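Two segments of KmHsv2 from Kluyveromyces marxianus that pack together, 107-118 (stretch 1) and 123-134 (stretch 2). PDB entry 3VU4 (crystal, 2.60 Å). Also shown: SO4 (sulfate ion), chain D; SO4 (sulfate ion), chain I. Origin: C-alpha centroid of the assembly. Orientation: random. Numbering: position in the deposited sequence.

Stretch 1 (107-118) FLSREFIVVSYG
Stretch 2 (123-134) VFKFGNPWKRIT

Two antiparallel strands, 112-117 and 123-125, meet at 152° with their axes 4.6 Å apart, and 611 Å² is buried between the stretches. Register is set by Ile113 opposite Phe124, the hydrogen-bonded pair (CA-CA 5.2 Å): Phe124 N gives to Ile113 O at 3.0 Å, and Ile113 N to Phe124 O at 3.1 Å. Phe112-Lys125 and Val114-Val123 are the flanking non-hydrogen-bonded pairs. Past the end of strand 123-125, Phe126 N still reaches Glu111 O at 2.9 Å, nearly straight, extending the ladder by one rung.

The same residue supplies the main bump. Phe126, chi1 t and chi2 -63°, points toward stretch 1 and enters a hollow made by Leu108, Ile113 and backbone. Leu108 (m, t) brings CD2 to 3.9 Å from Phe126 CE2 at the ring edge; Ile113 CG1 lies 3.4 Å from Phe126 CD2, oblique to the ring, and Ser109 O 3.5 Å from the same CD2. Of all the residues here, Phe126 is the one most covered by the other stretch. Ile113 (m, t) is long enough to serve a second neighbour, its CD1 meeting the edge of Trp130 at CZ3, 3.9 Å. Trp130 (m, chi2 94°) sits at phi/psi 59/49, after cis Pro129. Ile113 and Phe124 (m) share this sheet face, CB to CB 4.4 Å.

The other face carries compact valines, both t: Val114 CG2 stands 4.3 Å from Val123 CG1. Phe112 (m, chi2 -84°) points away overall, yet its CB touches Val123 CG1 at 3.6 Å, and its ring edge receives Ile133 (m, t), CD1 to Phe112 CD1 3.4 Å.

The 109-111 turn is tied by Ser109 (p), whose OG accepts from Phe112 N at 2.8 Å. Gly127, at phi/psi 148/170, adopts angles at which a CB would jam against the preceding carbonyl.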

# COMPACT_ATOMS: atom_id res chain seq x y z
N PHE A 107 5.50 8.99 5.60
CA PHE A 107 5.08 9.28 4.22
C PHE A 107 5.75 10.54 3.67
O PHE A 107 6.06 11.47 4.41
CB PHE A 107 3.56 9.45 4.17
CG PHE A 107 2.80 8.26 4.64
CD1 PHE A 107 2.65 7.15 3.82
CD2 PHE A 107 2.22 8.23 5.90
CE1 PHE A 107 1.92 6.03 4.24
CE2 PHE A 107 1.49 7.12 6.34
CZ PHE A 107 1.34 6.02 5.50
N LEU A 108 5.96 10.56 2.36
CA LEU A 108 6.61 11.69 1.70
C LEU A 108 5.88 12.18 0.45
O LEU A 108 5.34 11.39 -0.32
CB LEU A 108 8.04 11.31 1.30
CG LEU A 108 8.99 10.79 2.38
CD1 LEU A 108 10.19 10.12 1.72
CD2 LEU A 108 9.43 11.93 3.27
N SER A 109 5.89 13.50 0.25
CA SER A 109 5.29 14.13 -0.92
C SER A 109 6.18 15.34 -1.19
O SER A 109 6.93 15.75 -0.31
CB SER A 109 3.84 14.55 -0.66
OG SER A 109 3.77 15.70 0.16
N ARG A 110 6.11 15.91 -2.40
CA ARG A 110 6.96 17.06 -2.71
C ARG A 110 6.67 18.22 -1.75
O ARG A 110 7.44 19.17 -1.67
CB ARG A 110 6.74 17.52 -4.16
CG ARG A 110 7.11 16.48 -5.23
CD ARG A 110 6.71 16.96 -6.63
NE ARG A 110 6.88 15.93 -7.66
CZ ARG A 110 8.06 15.52 -8.13
NH1 ARG A 110 9.19 16.04 -7.66
NH2 ARG A 110 8.11 14.57 -9.06
N GLU A 111 5.57 18.12 -1.01
CA GLU A 111 5.18 19.17 -0.09
C GLU A 111 5.34 18.84 1.39
O GLU A 111 5.84 19.65 2.17
CB GLU A 111 3.71 19.51 -0.30
CG GLU A 111 3.25 19.46 -1.74
CD GLU A 111 2.87 20.83 -2.25
OE1 GLU A 111 3.79 21.62 -2.54
OE2 GLU A 111 1.65 21.11 -2.34
N PHE A 112 4.91 17.64 1.77
CA PHE A 112 4.94 17.23 3.17
C PHE A 112 5.75 15.99 3.51
O PHE A 112 6.16 15.21 2.64
CB PHE A 112 3.52 16.98 3.64
CG PHE A 112 2.53 17.95 3.09
CD1 PHE A 112 2.33 19.18 3.70
CD2 PHE A 112 1.79 17.64 1.96
CE1 PHE A 112 1.41 20.09 3.19
CE2 PHE A 112 0.87 18.53 1.44
CZ PHE A 112 0.68 19.76 2.06
N ILE A 113 5.96 15.82 4.82
CA ILE A 113 6.65 14.67 5.39
C ILE A 113 5.74 14.26 6.54
O ILE A 113 5.75 14.90 7.59
CB ILE A 113 8.03 15.02 5.96
CG1 ILE A 113 8.95 15.55 4.86
CG2 ILE A 113 8.65 13.78 6.58
CD1 ILE A 113 10.36 15.86 5.33
N VAL A 114 4.94 13.22 6.34
CA VAL A 114 4.03 12.76 7.39
C VAL A 114 4.78 11.75 8.26
O VAL A 114 5.39 10.82 7.74
CB VAL A 114 2.76 12.12 6.78
CG1 VAL A 114 1.79 11.73 7.87
CG2 VAL A 114 2.10 13.09 5.80
N VAL A 115 4.73 11.95 9.58
CA VAL A 115 5.43 11.08 10.54
C VAL A 115 4.58 10.74 11.77
O VAL A 115 4.10 11.65 12.46
CB VAL A 115 6.74 11.74 11.05
CG1 VAL A 115 7.48 10.80 11.99
CG2 VAL A 115 7.62 12.15 9.88
N SER A 116 4.39 9.46 12.07
CA SER A 116 3.61 9.10 13.24
C SER A 116 4.49 8.37 14.24
O SER A 116 5.45 7.69 13.87
CB SER A 116 2.41 8.21 12.88
OG SER A 116 2.80 6.88 12.57
N TYR A 117 4.17 8.55 15.51
CA TYR A 117 4.92 7.94 16.59
C TYR A 117 3.98 7.94 17.77
O TYR A 117 3.24 8.89 17.96
CB TYR A 117 6.16 8.78 16.92
CG TYR A 117 5.88 10.26 16.99
CD1 TYR A 117 5.71 11.02 15.83
CD2 TYR A 117 5.77 10.90 18.23
CE1 TYR A 117 5.44 12.39 15.89
CE2 TYR A 117 5.49 12.27 18.30
CZ TYR A 117 5.33 13.01 17.13
OH TYR A 117 5.04 14.35 17.20
N GLY A 118 4.02 6.88 18.57
CA GLY A 118 3.11 6.83 19.69
C GLY A 118 1.71 6.96 19.11
O GLY A 118 1.35 6.20 18.21
N VAL A 123 3.01 16.53 10.68
CA VAL A 123 3.30 16.83 9.30
C VAL A 123 4.31 17.97 9.25
O VAL A 123 4.04 19.07 9.72
CB VAL A 123 2.02 17.25 8.53
CG1 VAL A 123 2.30 17.25 7.04
CG2 VAL A 123 0.88 16.31 8.86
N PHE A 124 5.50 17.68 8.72
CA PHE A 124 6.53 18.70 8.60
C PHE A 124 6.55 19.13 7.13
O PHE A 124 5.91 18.50 6.29
CB PHE A 124 7.90 18.13 9.00
CG PHE A 124 7.98 17.69 10.43
CD1 PHE A 124 7.32 16.54 10.86
CD2 PHE A 124 8.69 18.44 11.36
CE1 PHE A 124 7.38 16.14 12.19
CE2 PHE A 124 8.75 18.05 12.70
CZ PHE A 124 8.09 16.90 13.12
N LYS A 125 7.27 20.20 6.83
CA LYS A 125 7.36 20.68 5.46
C LYS A 125 8.54 20.02 4.78
O LYS A 125 9.60 19.87 5.38
CB LYS A 125 7.56 22.19 5.41
CG LYS A 125 7.82 22.70 4.00
CD LYS A 125 8.17 24.18 3.95
CE LYS A 125 8.41 24.60 2.50
NZ LYS A 125 8.74 26.04 2.35
N PHE A 126 8.36 19.63 3.52
CA PHE A 126 9.48 19.02 2.81
C PHE A 126 10.24 20.17 2.17
O PHE A 126 10.03 20.51 1.00
CB PHE A 126 9.00 18.02 1.76
CG PHE A 126 10.07 17.06 1.32
CD1 PHE A 126 11.22 17.51 0.69
CD2 PHE A 126 9.94 15.69 1.56
CE1 PHE A 126 12.22 16.63 0.31
CE2 PHE A 126 10.93 14.80 1.18
CZ PHE A 126 12.08 15.27 0.55
N GLY A 127 11.12 20.77 2.96
CA GLY A 127 11.92 21.90 2.52
C GLY A 127 12.16 22.81 3.71
O GLY A 127 11.54 22.62 4.77
N ASN A 128 13.04 23.79 3.55
CA ASN A 128 13.36 24.71 4.64
C ASN A 128 12.10 25.45 5.09
O ASN A 128 11.28 25.87 4.26
CB ASN A 128 14.41 25.71 4.17
CG ASN A 128 15.33 26.15 5.29
OD1 ASN A 128 14.92 26.88 6.20
ND2 ASN A 128 16.58 25.70 5.24
N PRO A 129 11.94 25.65 6.41
CA PRO A 129 12.83 25.23 7.50
C PRO A 129 12.60 23.83 8.09
O PRO A 129 13.07 23.54 9.19
CB PRO A 129 12.59 26.31 8.55
CG PRO A 129 11.12 26.50 8.44
CD PRO A 129 10.89 26.54 6.93
N TRP A 130 11.89 22.96 7.36
CA TRP A 130 11.62 21.60 7.83
C TRP A 130 10.88 21.58 9.17
O TRP A 130 11.28 20.87 10.10
CB TRP A 130 12.93 20.82 7.99
CG TRP A 130 13.82 20.85 6.79
CD1 TRP A 130 14.84 21.72 6.55
CD2 TRP A 130 13.75 19.97 5.65
NE1 TRP A 130 15.43 21.43 5.33
CE2 TRP A 130 14.78 20.37 4.76
CE3 TRP A 130 12.93 18.90 5.30
CZ2 TRP A 130 15.00 19.72 3.54
CZ3 TRP A 130 13.15 18.25 4.08
CH2 TRP A 130 14.18 18.67 3.22
N LYS A 131 9.81 22.36 9.28
CA LYS A 131 9.05 22.43 10.52
C LYS A 131 7.58 22.06 10.31
O LYS A 131 7.11 21.96 9.17
CB LYS A 131 9.14 23.85 11.08
CG LYS A 131 10.55 24.43 11.06
CD LYS A 131 11.24 24.31 12.42
CE LYS A 131 10.63 25.28 13.43
NZ LYS A 131 11.36 25.30 14.73
N ARG A 132 6.86 21.86 11.41
CA ARG A 132 5.45 21.50 11.36
C ARG A 132 4.61 22.49 10.57
O ARG A 132 4.57 23.67 10.90
CB ARG A 132 4.88 21.43 12.77
CG ARG A 132 5.40 20.33 13.68
CD ARG A 132 4.73 20.50 15.04
NE ARG A 132 4.71 19.31 15.89
CZ ARG A 132 5.77 18.82 16.53
NH1 ARG A 132 6.95 19.42 16.43
NH2 ARG A 132 5.64 17.74 17.28
N ILE A 133 3.91 22.01 9.55
CA ILE A 133 3.05 22.88 8.75
C ILE A 133 1.66 22.92 9.37
O ILE A 133 0.81 23.70 8.94
CB ILE A 133 2.89 22.35 7.32
CG1 ILE A 133 4.26 22.09 6.70
CG2 ILE A 133 2.13 23.37 6.47
CD1 ILE A 133 4.17 21.48 5.30
N THR A 134 1.42 22.08 10.37
CA THR A 134 0.11 22.04 11.00
C THR A 134 0.17 21.45 12.40
O THR A 134 1.20 20.90 12.80
CB THR A 134 -0.86 21.20 10.15
OG1 THR A 134 -2.15 21.21 10.76
CG2 THR A 134 -0.36 19.77 10.03
S SO4 D . 8.19 22.89 15.31
O1 SO4 D . 7.35 24.09 15.15
O2 SO4 D . 7.64 22.06 16.39
O3 SO4 D . 8.20 22.12 14.04
O4 SO4 D . 9.57 23.28 15.65
S SO4 I . 3.26 15.48 -4.59
O1 SO4 I . 3.93 16.66 -5.16
O2 SO4 I . 2.56 14.75 -5.67
O3 SO4 I . 4.25 14.59 -3.98
O4 SO4 I . 2.29 15.92 -3.57